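Side-chain contacts in PpBBE-like 1 D396N (Physcomitrella patens subsp. patens, PDB 6EO5), which oxidises cellobiose as a berberine bridge enzyme-like flavoprotein of the VAO family, with FAD attached through two covalent bonds: residues F102-Y107 and V208-F213; A233-N238 and A350-M355; K240-W245 and A255-D260. All coordinates share one frame; numbering follows the deposited sequence.

Contact 1: residues F102-Y107 and V208-F213. With FAD (flavin-adenine dinucleotide), chain C.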
loop_
_atom_site.group_PDB
_atom_site.type_symbol
_atom_site.label_atom_id
_atom_site.label_comp_id
_atom_site.label_asym_id
_atom_site.label_seq_id
_atom_site.Cartn_x
_atom_site.Cartn_y
_atom_site.Cartn_z
ATOM N N PHE A 102 16.860 -9.208 2.498
ATOM C CA PHE A 102 17.394 -8.004 1.862
ATOM C C PHE A 102 17.046 -6.804 2.737
ATOM O O PHE A 102 16.026 -6.140 2.533
ATOM C CB PHE A 102 16.848 -7.856 0.451
ATOM C CG PHE A 102 17.455 -8.805 -0.528
ATOM C CD1 PHE A 102 17.188 -10.161 -0.452
ATOM C CD2 PHE A 102 18.289 -8.344 -1.534
ATOM C CE1 PHE A 102 17.749 -11.049 -1.361
ATOM C CE2 PHE A 102 18.855 -9.222 -2.452
ATOM C CZ PHE A 102 18.587 -10.576 -2.362
ATOM N N LYS A 103 17.916 -6.516 3.718
ATOM C CA LYS A 103 17.717 -5.418 4.657
ATOM C C LYS A 103 18.850 -4.398 4.582
ATOM O O LYS A 103 19.162 -3.731 5.574
ATOM C CB LYS A 103 17.566 -5.945 6.083
ATOM C CG LYS A 103 16.474 -6.993 6.235
ATOM C CD LYS A 103 15.241 -6.455 6.938
ATOM C CE LYS A 103 14.094 -7.470 6.888
ATOM N NZ LYS A 103 13.881 -8.241 8.149
ATOM N N GLN A 104 19.467 -4.251 3.408
ATOM C CA GLN A 104 20.552 -3.293 3.274
ATOM C C GLN A 104 20.030 -1.878 3.495
ATOM O O GLN A 104 18.971 -1.503 2.984
ATOM C CB GLN A 104 21.239 -3.428 1.903
ATOM C CG GLN A 104 20.385 -3.210 0.662
ATOM C CD GLN A 104 19.784 -4.508 0.094
ATOM O OE1 GLN A 104 19.340 -5.395 0.838
ATOM N NE2 GLN A 104 19.768 -4.616 -1.232
ATOM N N PHE A 105 20.755 -1.104 4.307
ATOM C CA PHE A 105 20.361 0.260 4.633
ATOM C C PHE A 105 21.576 1.176 4.583
ATOM O O PHE A 105 22.669 0.791 5.003
ATOM C CB PHE A 105 19.698 0.336 6.022
ATOM C CG PHE A 105 19.239 1.719 6.399
ATOM C CD1 PHE A 105 18.002 2.193 5.983
ATOM C CD2 PHE A 105 20.044 2.549 7.160
ATOM C CE1 PHE A 105 17.575 3.473 6.321
ATOM C CE2 PHE A 105 19.624 3.830 7.507
ATOM C CZ PHE A 105 18.396 4.295 7.085
ATOM N N SER A 106 21.381 2.380 4.055
ATOM C CA SER A 106 22.390 3.427 4.116
ATOM C C SER A 106 21.721 4.758 3.795
ATOM O O SER A 106 20.833 4.816 2.944
ATOM C CB SER A 106 23.554 3.155 3.158
ATOM O OG SER A 106 23.166 3.318 1.808
ATOM N N TYR A 107 22.135 5.812 4.498
ATOM C CA TYR A 107 21.576 7.152 4.362
ATOM C C TYR A 107 22.669 8.087 3.862
ATOM O O TYR A 107 23.787 8.070 4.382
ATOM C CB TYR A 107 21.004 7.643 5.706
ATOM C CG TYR A 107 20.719 9.133 5.795
ATOM C CD1 TYR A 107 20.010 9.791 4.798
ATOM C CD2 TYR A 107 21.141 9.880 6.898
ATOM C CE1 TYR A 107 19.751 11.155 4.878
ATOM C CE2 TYR A 107 20.881 11.247 6.990
ATOM C CZ TYR A 107 20.187 11.876 5.979
ATOM O OH TYR A 107 19.927 13.225 6.049
ATOM N N VAL A 208 12.447 -6.993 -7.605
ATOM C CA VAL A 208 13.227 -5.865 -7.107
ATOM C C VAL A 208 14.022 -6.311 -5.889
ATOM O O VAL A 208 13.476 -6.918 -4.960
ATOM C CB VAL A 208 12.317 -4.672 -6.773
ATOM C CG1 VAL A 208 13.120 -3.567 -6.068
ATOM C CG2 VAL A 208 11.670 -4.128 -8.035
ATOM N N THR A 209 15.325 -6.031 -5.897
ATOM C CA THR A 209 16.182 -6.388 -4.772
ATOM C C THR A 209 16.507 -5.210 -3.869
ATOM O O THR A 209 16.696 -5.409 -2.665
ATOM C CB THR A 209 17.490 -7.013 -5.265
ATOM O OG1 THR A 209 18.098 -6.139 -6.224
ATOM C CG2 THR A 209 17.220 -8.374 -5.893
ATOM N N GLN A 210 16.568 -3.991 -4.405
ATOM C CA GLN A 210 16.744 -2.839 -3.537
ATOM C C GLN A 210 16.134 -1.592 -4.165
ATOM O O GLN A 210 15.962 -1.494 -5.384
ATOM C CB GLN A 210 18.219 -2.606 -3.199
ATOM C CG GLN A 210 19.075 -2.062 -4.322
ATOM C CD GLN A 210 20.393 -1.521 -3.798
ATOM O OE1 GLN A 210 20.908 -1.993 -2.778
ATOM N NE2 GLN A 210 20.934 -0.512 -4.477
ATOM N N PHE A 211 15.801 -0.643 -3.293
ATOM C CA PHE A 211 15.289 0.667 -3.653
ATOM C C PHE A 211 16.289 1.752 -3.268
ATOM O O PHE A 211 17.037 1.617 -2.295
ATOM C CB PHE A 211 13.978 0.968 -2.927
ATOM C CG PHE A 211 12.824 0.149 -3.372
ATOM C CD1 PHE A 211 12.018 0.586 -4.410
ATOM C CD2 PHE A 211 12.512 -1.037 -2.731
ATOM C CE1 PHE A 211 10.938 -0.153 -4.825
ATOM C CE2 PHE A 211 11.421 -1.794 -3.140
ATOM C CZ PHE A 211 10.633 -1.349 -4.190
ATOM N N THR A 212 16.269 2.852 -4.013
ATOM C CA THR A 212 16.904 4.094 -3.587
ATOM C C THR A 212 15.833 5.169 -3.516
ATOM O O THR A 212 15.221 5.501 -4.539
ATOM C CB THR A 212 18.023 4.528 -4.534
ATOM O OG1 THR A 212 19.020 3.504 -4.590
ATOM C CG2 THR A 212 18.660 5.795 -4.016
ATOM N N PHE A 213 15.624 5.717 -2.315
ATOM C CA PHE A 213 14.551 6.662 -2.029
ATOM C C PHE A 213 15.085 8.069 -1.818
ATOM O O PHE A 213 16.139 8.259 -1.207
ATOM C CB PHE A 213 13.765 6.252 -0.782
ATOM C CG PHE A 213 12.885 5.063 -0.986
ATOM C CD1 PHE A 213 11.730 5.170 -1.751
ATOM C CD2 PHE A 213 13.202 3.840 -0.415
ATOM C CE1 PHE A 213 10.903 4.086 -1.943
ATOM C CE2 PHE A 213 12.379 2.745 -0.601
ATOM C CZ PHE A 213 11.224 2.868 -1.368
HETATM P PA FAD C . 3.225 -8.388 -0.526
HETATM O O1A FAD C . 1.991 -9.268 -0.400
HETATM O O2A FAD C . 4.474 -9.105 -0.080
HETATM O O5B FAD C . 3.425 -7.757 -1.998
HETATM C C5B FAD C . 2.332 -7.283 -2.755
HETATM C C4B FAD C . 2.602 -7.432 -4.249
HETATM O O4B FAD C . 3.864 -6.881 -4.575
HETATM C C3B FAD C . 2.641 -8.887 -4.680
HETATM O O3B FAD C . 2.182 -8.971 -6.011
HETATM C C2B FAD C . 4.113 -9.204 -4.651
HETATM O O2B FAD C . 4.437 -10.273 -5.504
HETATM C C1B FAD C . 4.729 -7.881 -5.089
HETATM N N9A FAD C . 6.109 -7.783 -4.562
HETATM C C8A FAD C . 6.503 -7.932 -3.254
HETATM N N7A FAD C . 7.845 -7.793 -3.183
HETATM C C5A FAD C . 8.317 -7.561 -4.427
HETATM C C6A FAD C . 9.596 -7.361 -4.911
HETATM N N6A FAD C . 10.627 -7.375 -4.073
HETATM N N1A FAD C . 9.790 -7.142 -6.257
HETATM C C2A FAD C . 8.712 -7.140 -7.111
HETATM N N3A FAD C . 7.437 -7.347 -6.630
HETATM C C4A FAD C . 7.243 -7.558 -5.305
HETATM N N1 FAD C . -1.524 0.958 1.713
HETATM C C2 FAD C . -1.224 2.325 1.714
HETATM O O2 FAD C . -0.961 2.956 0.669
HETATM N N3 FAD C . -1.201 3.002 2.922
HETATM C C4 FAD C . -1.478 2.346 4.102
HETATM O O4 FAD C . -1.438 2.968 5.159
HETATM C C4X FAD C . -1.780 0.992 4.101
HETATM N N5 FAD C . -2.010 0.334 5.290
HETATM C C5X FAD C . -1.990 -1.047 5.327
HETATM C C6 FAD C . -2.082 -1.698 6.553
HETATM C C7 FAD C . -1.946 -3.090 6.671
HETATM C C7M FAD C . -2.035 -3.758 8.025
HETATM C C8 FAD C . -1.825 -3.847 5.486
HETATM C C8M FAD C . -1.791 -5.363 5.523
HETATM C C9 FAD C . -1.826 -3.177 4.248
HETATM C C9A FAD C . -1.886 -1.776 4.145
HETATM N N10 FAD C . -1.930 -1.086 2.926
HETATM C C10 FAD C . -1.762 0.285 2.903
HETATM C "C1'" FAD C . -1.864 -1.802 1.618
HETATM C "C2'" FAD C . -0.401 -1.992 1.229
HETATM O "O2'" FAD C . 0.180 -0.824 0.694
HETATM C "C3'" FAD C . -0.317 -3.095 0.199
HETATM O "O3'" FAD C . -0.863 -4.240 0.810
HETATM C "C4'" FAD C . 1.132 -3.308 -0.227
HETATM O "O4'" FAD C . 1.148 -3.743 -1.573
HETATM C "C5'" FAD C . 1.829 -4.303 0.699
HETATM O "O5'" FAD C . 3.136 -4.636 0.280
HETATM P P FAD C . 3.834 -5.949 0.914
HETATM O O1P FAD C . 5.266 -6.034 0.442
HETATM O O2P FAD C . 3.716 -6.030 2.413
HETATM O O3P FAD C . 2.865 -7.130 0.408
#

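Contact 2: residues A233-N238 and A350-M355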
loop_
_atom_site.group_PDB
_atom_site.type_symbol
_atom_site.label_atom_id
_atom_site.label_comp_id
_atom_site.label_asym_id
_atom_site.label_seq_id
_atom_site.Cartn_x
_atom_site.Cartn_y
_atom_site.Cartn_z
ATOM N N ALA A 233 -26.239 8.785 13.862
ATOM C CA ALA A 233 -27.035 9.887 13.341
ATOM C C ALA A 233 -26.192 11.027 12.782
ATOM O O ALA A 233 -26.692 11.803 11.962
ATOM C CB ALA A 233 -27.965 10.417 14.429
ATOM N N VAL A 234 -24.928 11.147 13.181
ATOM C CA VAL A 234 -24.107 12.266 12.737
ATOM C C VAL A 234 -23.174 11.877 11.593
ATOM O O VAL A 234 -22.258 12.643 11.261
ATOM C CB VAL A 234 -23.316 12.878 13.911
ATOM C CG1 VAL A 234 -24.263 13.294 15.024
ATOM C CG2 VAL A 234 -22.256 11.912 14.447
ATOM N N LEU A 235 -23.386 10.710 10.976
ATOM C CA LEU A 235 -22.484 10.240 9.923
ATOM C C LEU A 235 -22.560 11.119 8.675
ATOM O O LEU A 235 -21.529 11.470 8.089
ATOM C CB LEU A 235 -22.800 8.785 9.566
ATOM C CG LEU A 235 -22.481 7.750 10.633
ATOM C CD1 LEU A 235 -23.008 6.387 10.220
ATOM C CD2 LEU A 235 -20.976 7.708 10.894
ATOM N N PHE A 236 -23.768 11.461 8.234
ATOM C CA PHE A 236 -23.897 12.327 7.071
ATOM C C PHE A 236 -23.239 13.673 7.332
ATOM O O PHE A 236 -22.455 14.172 6.511
ATOM C CB PHE A 236 -25.367 12.526 6.708
ATOM C CG PHE A 236 -25.567 13.433 5.533
ATOM C CD1 PHE A 236 -25.648 14.810 5.704
ATOM C CD2 PHE A 236 -25.643 12.915 4.252
ATOM C CE1 PHE A 236 -25.802 15.647 4.621
ATOM C CE2 PHE A 236 -25.802 13.754 3.159
ATOM C CZ PHE A 236 -25.883 15.118 3.345
ATOM N N LYS A 237 -23.563 14.279 8.478
ATOM C CA LYS A 237 -23.034 15.594 8.805
ATOM C C LYS A 237 -21.513 15.567 8.860
ATOM O O LYS A 237 -20.845 16.443 8.292
ATOM C CB LYS A 237 -23.639 16.062 10.131
ATOM C CG LYS A 237 -23.491 17.550 10.419
ATOM C CD LYS A 237 -24.082 17.910 11.777
ATOM C CE LYS A 237 -23.759 19.351 12.148
ATOM N NZ LYS A 237 -24.385 20.312 11.198
ATOM N N ASN A 238 -20.939 14.557 9.530
ATOM C CA ASN A 238 -19.484 14.509 9.652
ATOM C C ASN A 238 -18.825 14.283 8.297
ATOM O O ASN A 238 -17.842 14.955 7.964
ATOM C CB ASN A 238 -19.050 13.427 10.643
ATOM C CG ASN A 238 -19.551 13.679 12.051
ATOM O OD1 ASN A 238 -20.117 14.726 12.336
ATOM N ND2 ASN A 238 -19.338 12.717 12.940
ATOM N N ALA A 350 -26.646 7.522 -0.003
ATOM C CA ALA A 350 -26.661 6.193 -0.605
ATOM C C ALA A 350 -25.514 5.349 -0.068
ATOM O O ALA A 350 -25.678 4.151 0.194
ATOM C CB ALA A 350 -26.595 6.303 -2.131
ATOM N N MET A 351 -24.355 5.977 0.127
ATOM C CA MET A 351 -23.200 5.293 0.684
ATOM C C MET A 351 -23.470 4.829 2.110
ATOM O O MET A 351 -23.229 3.663 2.449
ATOM C CB MET A 351 -21.992 6.225 0.633
ATOM C CG MET A 351 -20.739 5.642 1.200
ATOM S SD MET A 351 -19.417 6.846 1.112
ATOM C CE MET A 351 -19.935 8.019 2.369
ATOM N N ILE A 352 -23.988 5.726 2.961
ATOM C CA ILE A 352 -24.239 5.370 4.355
ATOM C C ILE A 352 -25.370 4.357 4.455
ATOM O O ILE A 352 -25.299 3.406 5.244
ATOM C CB ILE A 352 -24.522 6.628 5.196
ATOM C CG1 ILE A 352 -23.350 7.614 5.094
ATOM C CG2 ILE A 352 -24.797 6.259 6.655
ATOM C CD1 ILE A 352 -23.626 8.969 5.706
ATOM N N ASN A 353 -26.421 4.516 3.650
ATOM C CA ASN A 353 -27.491 3.521 3.688
ATOM C C ASN A 353 -26.965 2.150 3.284
ATOM O O ASN A 353 -27.250 1.145 3.951
ATOM C CB ASN A 353 -28.654 3.947 2.796
ATOM C CG ASN A 353 -29.373 5.161 3.330
ATOM O OD1 ASN A 353 -29.239 5.509 4.505
ATOM N ND2 ASN A 353 -30.142 5.819 2.470
ATOM N N ALA A 354 -26.178 2.096 2.201
ATOM C CA ALA A 354 -25.559 0.842 1.786
ATOM C C ALA A 354 -24.657 0.280 2.876
ATOM O O ALA A 354 -24.691 -0.925 3.155
ATOM C CB ALA A 354 -24.770 1.049 0.494
ATOM N N MET A 355 -23.841 1.131 3.504
ATOM C CA MET A 355 -23.016 0.661 4.611
ATOM C C MET A 355 -23.876 0.069 5.724
ATOM O O MET A 355 -23.532 -0.968 6.302
ATOM C CB MET A 355 -22.136 1.798 5.156
ATOM C CG MET A 355 -21.349 1.412 6.406
ATOM S SD MET A 355 -20.323 2.703 7.139
ATOM C CE MET A 355 -21.570 3.722 7.916
#

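Contact 3: residues K240-W245 and A255-D260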
loop_
_atom_site.group_PDB
_atom_site.type_symbol
_atom_site.label_atom_id
_atom_site.label_comp_id
_atom_site.label_asym_id
_atom_site.label_seq_id
_atom_site.Cartn_x
_atom_site.Cartn_y
_atom_site.Cartn_z
ATOM N N LYS A 240 -19.995 14.954 5.228
ATOM C CA LYS A 240 -20.136 16.151 4.402
ATOM C C LYS A 240 -19.147 17.229 4.824
ATOM O O LYS A 240 -18.525 17.881 3.976
ATOM C CB LYS A 240 -21.565 16.681 4.474
ATOM C CG LYS A 240 -21.868 17.802 3.498
ATOM C CD LYS A 240 -23.372 18.052 3.447
ATOM C CE LYS A 240 -23.716 19.314 2.669
ATOM N NZ LYS A 240 -22.814 19.401 1.497
ATOM N N SER A 241 -18.970 17.416 6.133
ATOM C CA SER A 241 -18.021 18.414 6.609
ATOM C C SER A 241 -16.591 18.044 6.243
ATOM O O SER A 241 -15.781 18.924 5.928
ATOM C CB SER A 241 -18.153 18.587 8.112
ATOM O OG SER A 241 -17.212 19.542 8.538
ATOM N N PHE A 242 -16.264 16.748 6.287
ATOM C CA PHE A 242 -14.955 16.286 5.829
ATOM C C PHE A 242 -14.720 16.648 4.365
ATOM O O PHE A 242 -13.659 17.179 4.012
ATOM C CB PHE A 242 -14.835 14.776 6.057
ATOM C CG PHE A 242 -13.712 14.119 5.294
ATOM C CD1 PHE A 242 -12.378 14.395 5.604
ATOM C CD2 PHE A 242 -13.992 13.196 4.284
ATOM C CE1 PHE A 242 -11.338 13.780 4.909
ATOM C CE2 PHE A 242 -12.966 12.571 3.578
ATOM C CZ PHE A 242 -11.628 12.868 3.895
ATOM N N GLN A 243 -15.712 16.382 3.500
ATOM C CA GLN A 243 -15.600 16.706 2.075
ATOM C C GLN A 243 -15.398 18.199 1.845
ATOM O O GLN A 243 -14.531 18.605 1.063
ATOM C CB GLN A 243 -16.843 16.246 1.326
ATOM C CG GLN A 243 -16.814 14.812 0.890
ATOM C CD GLN A 243 -17.820 14.532 -0.213
ATOM O OE1 GLN A 243 -17.694 13.552 -0.943
ATOM N NE2 GLN A 243 -18.833 15.393 -0.332
ATOM N N SER A 244 -16.226 19.034 2.481
ATOM C CA SER A 244 -16.093 20.477 2.311
ATOM C C SER A 244 -14.728 20.951 2.768
ATOM O O SER A 244 -14.044 21.686 2.051
ATOM C CB SER A 244 -17.183 21.202 3.087
ATOM O OG SER A 244 -18.442 20.654 2.777
ATOM N N TRP A 245 -14.317 20.524 3.965
ATOM C CA TRP A 245 -13.015 20.894 4.508
ATOM C C TRP A 245 -11.875 20.383 3.630
ATOM O O TRP A 245 -10.884 21.100 3.402
ATOM C CB TRP A 245 -12.891 20.341 5.930
ATOM C CG TRP A 245 -11.502 20.433 6.537
ATOM C CD1 TRP A 245 -10.927 21.534 7.089
ATOM C CD2 TRP A 245 -10.539 19.367 6.675
ATOM N NE1 TRP A 245 -9.670 21.231 7.550
ATOM C CE2 TRP A 245 -9.406 19.910 7.310
ATOM C CE3 TRP A 245 -10.529 18.011 6.321
ATOM C CZ2 TRP A 245 -8.274 19.145 7.606
ATOM C CZ3 TRP A 245 -9.396 17.255 6.611
ATOM C CH2 TRP A 245 -8.288 17.825 7.245
ATOM N N ALA A 255 -4.716 13.803 6.006
ATOM C CA ALA A 255 -5.779 13.331 6.876
ATOM C C ALA A 255 -6.526 12.204 6.194
ATOM O O ALA A 255 -6.484 12.047 4.973
ATOM C CB ALA A 255 -6.766 14.449 7.250
ATOM N N ALA A 256 -7.217 11.422 7.012
ATOM C CA ALA A 256 -8.057 10.332 6.553
ATOM C C ALA A 256 -9.318 10.332 7.394
ATOM O O ALA A 256 -9.267 10.609 8.594
ATOM C CB ALA A 256 -7.352 8.975 6.662
ATOM N N PHE A 257 -10.443 10.039 6.761
ATOM C CA PHE A 257 -11.710 9.905 7.460
ATOM C C PHE A 257 -12.072 8.422 7.604
ATOM O O PHE A 257 -11.757 7.596 6.739
ATOM C CB PHE A 257 -12.799 10.674 6.707
ATOM C CG PHE A 257 -14.065 10.867 7.483
ATOM C CD1 PHE A 257 -14.251 12.009 8.253
ATOM C CD2 PHE A 257 -15.090 9.921 7.424
ATOM C CE1 PHE A 257 -15.429 12.199 8.965
ATOM C CE2 PHE A 257 -16.270 10.111 8.127
ATOM C CZ PHE A 257 -16.439 11.252 8.897
ATOM N N TYR A 258 -12.735 8.090 8.714
ATOM C CA TYR A 258 -13.113 6.718 9.018
ATOM C C TYR A 258 -14.590 6.661 9.392
ATOM O O TYR A 258 -15.167 7.634 9.878
ATOM C CB TYR A 258 -12.241 6.139 10.150
ATOM C CG TYR A 258 -12.676 4.783 10.670
ATOM C CD1 TYR A 258 -13.721 4.669 11.597
ATOM C CD2 TYR A 258 -12.031 3.619 10.269
ATOM C CE1 TYR A 258 -14.136 3.438 12.076
ATOM C CE2 TYR A 258 -12.440 2.369 10.753
ATOM C CZ TYR A 258 -13.490 2.293 11.657
ATOM O OH TYR A 258 -13.910 1.079 12.152
ATOM N N MET A 259 -15.189 5.497 9.179
ATOM C CA MET A 259 -16.623 5.301 9.318
ATOM C C MET A 259 -16.867 3.798 9.316
ATOM O O MET A 259 -16.180 3.074 8.598
ATOM C CB MET A 259 -17.342 5.995 8.154
ATOM C CG MET A 259 -18.827 5.886 8.102
ATOM S SD MET A 259 -19.463 6.669 6.597
ATOM C CE MET A 259 -18.857 8.334 6.789
ATOM N N ASP A 260 -17.805 3.324 10.131
ATOM C CA ASP A 260 -18.104 1.896 10.131
ATOM C C ASP A 260 -19.551 1.690 10.568
ATOM O O ASP A 260 -20.177 2.613 11.107
ATOM C CB ASP A 260 -17.099 1.110 11.001
ATOM C CG ASP A 260 -17.308 1.278 12.497
ATOM O OD1 ASP A 260 -18.463 1.378 12.970
ATOM O OD2 ASP A 260 -16.286 1.270 13.216
#

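Contact 1: residues F102-Y107 and V208-F213
F102 and Q104 reach across to T209 and Q210, which form a classic beta bulge opposite Q174 in an antiparallel sheet of the FAD-binding part. Strand 113-117 lies between the two segments, pairing with strand 105-108 and with strand 207-217, so F102 and Q104 span it with their side chains. V208, at the start of the second segment, faces the cofactor instead. Its backbone reads the adenine edge of FAD: V208 N donates to FAD N1A (3.0 Å) and FAD N6A donates to V208 O (3.0 Å), the second bond nearly straight. At T209 the F102 ring approaches obliquely, with F102 CE2 3.8 Å from T209 CB and F102 CD2 3.5 Å from T209 O, while the hydroxyl of T209 bonds to O of Q174. Q210 extends beyond CG and meets the bent Q104 chain at about a right angle. The bend lies at chi2 of Q104 (-93°), which turns its amide toward Q210. Their amide planes stand 44° apart, yet the bond is well aimed: Q104 NE2 donates in its own amide plane to an in-plane lone pair of Q210 OE1, at 3.3 Å and an N-H...O angle of 170°.

Contact 2: residues A233-N238 and A350-M355
I352 and L235 carry most of this helix-to-helix contact, with M355 and F236 adding smaller shares. The first turn of helix 235-246, which follows V234 at the N-cap position, packs against the last turns of helix 345-355. Both helices lie on the same face of the large antiparallel sheet. I352 points at the partner helix and drives its long branch into the backbone between L235 and F236: CD1 of I352 lies 3.6 Å from F236 N and 3.8 Å from L235 C. The same methyl also meets the two flanking CB atoms, L235 CB at 4.0 Å and F236 CB at 4.1 Å. Its chain is stretched out at chi2 (171°), which carries CD1 this far. The shorter branch also faces L235, placing I352 CG2 4.0 Å from L235 CD1. Both branches of I352 thus meet L235 from the same side, one at its CB and the other at its CD1. M355 completes the group by crossing L235 at about a right angle. Bent at chi3 (75°), it lays its CE 3.8 Å from L235 CD1. L235 and M355 both touch M259 of strand 253-259 as well, so this end of the contact rests on the sheet, whereas helix 405-420 packs against helix 345-355 through M351 and A354. No hydrogen bond or salt bridge spans the two segments. Cohesion between them therefore comes from the burial of methyl and methylene groups and from dispersion.

Contact 3: residues K240-W245 and A255-D260
F242 and F257 form the dense centre where helix 235-246 packs on strand 253-259 of the seven-stranded antiparallel sheet, a layer of helix on sheet like that of the substrate domain in berberine bridge enzyme relatives. CB of F257 sits squarely over one face of the F242 ring, 3.5 Å from its centroid and 6° off the normal, a CH-pi contact. The two side chains run past each other in opposite directions, and their rings, with planes 28° apart and centroids 5.0 Å apart, barely overlap. CG of F257 stands anti to its backbone N (chi1 -167°), which sends the ring alongside F242 CB, 3.6 Å from F257 CD1. L267 and Y365 of the neighbouring strands and F285 of helix 279-288 also touch F242 and help to enclose it. One turn along the helix the packing thins. W245 meets the strand only at the rim of its indole, where CH2 lies 3.7 Å from A255 CB, near the ring plane, and its NE1 bonds away from the strand to O of L281. S244 lies on the solvent side of the helix, while K240, partly exposed, is held by a salt bridge from its NZ to D345 of helix 345-355. The carbonyl O of K240 accepts two donors from S244: its backbone N at 3.0 Å, and its OG, also at 3.0 Å, which approaches from above the carbonyl plane.

Overall arrangement
Contact 1 comes first along the chain, in the FAD-binding part, with its centre about 43 Å from that of contact 2 and 35 Å from that of contact 3, across the chain's centre from both. Contacts 2 and 3 have centres about 11 Å apart and share helix 235-246: its first turn packs on helix 345-355 and also reaches M259, its later turns mainly on strand 253-259. Contact 3's segments fall between those of contact 2 in sequence. Contacts 2 and 3 touch directly, M355 CE lying 3.5 Å from M259 CG. Contact 1 thus belongs to the sheet whose strand 207-217 binds the adenine; contact 2 lies within the helical layer, and contact 3 joins that layer to the seven-stranded sheet.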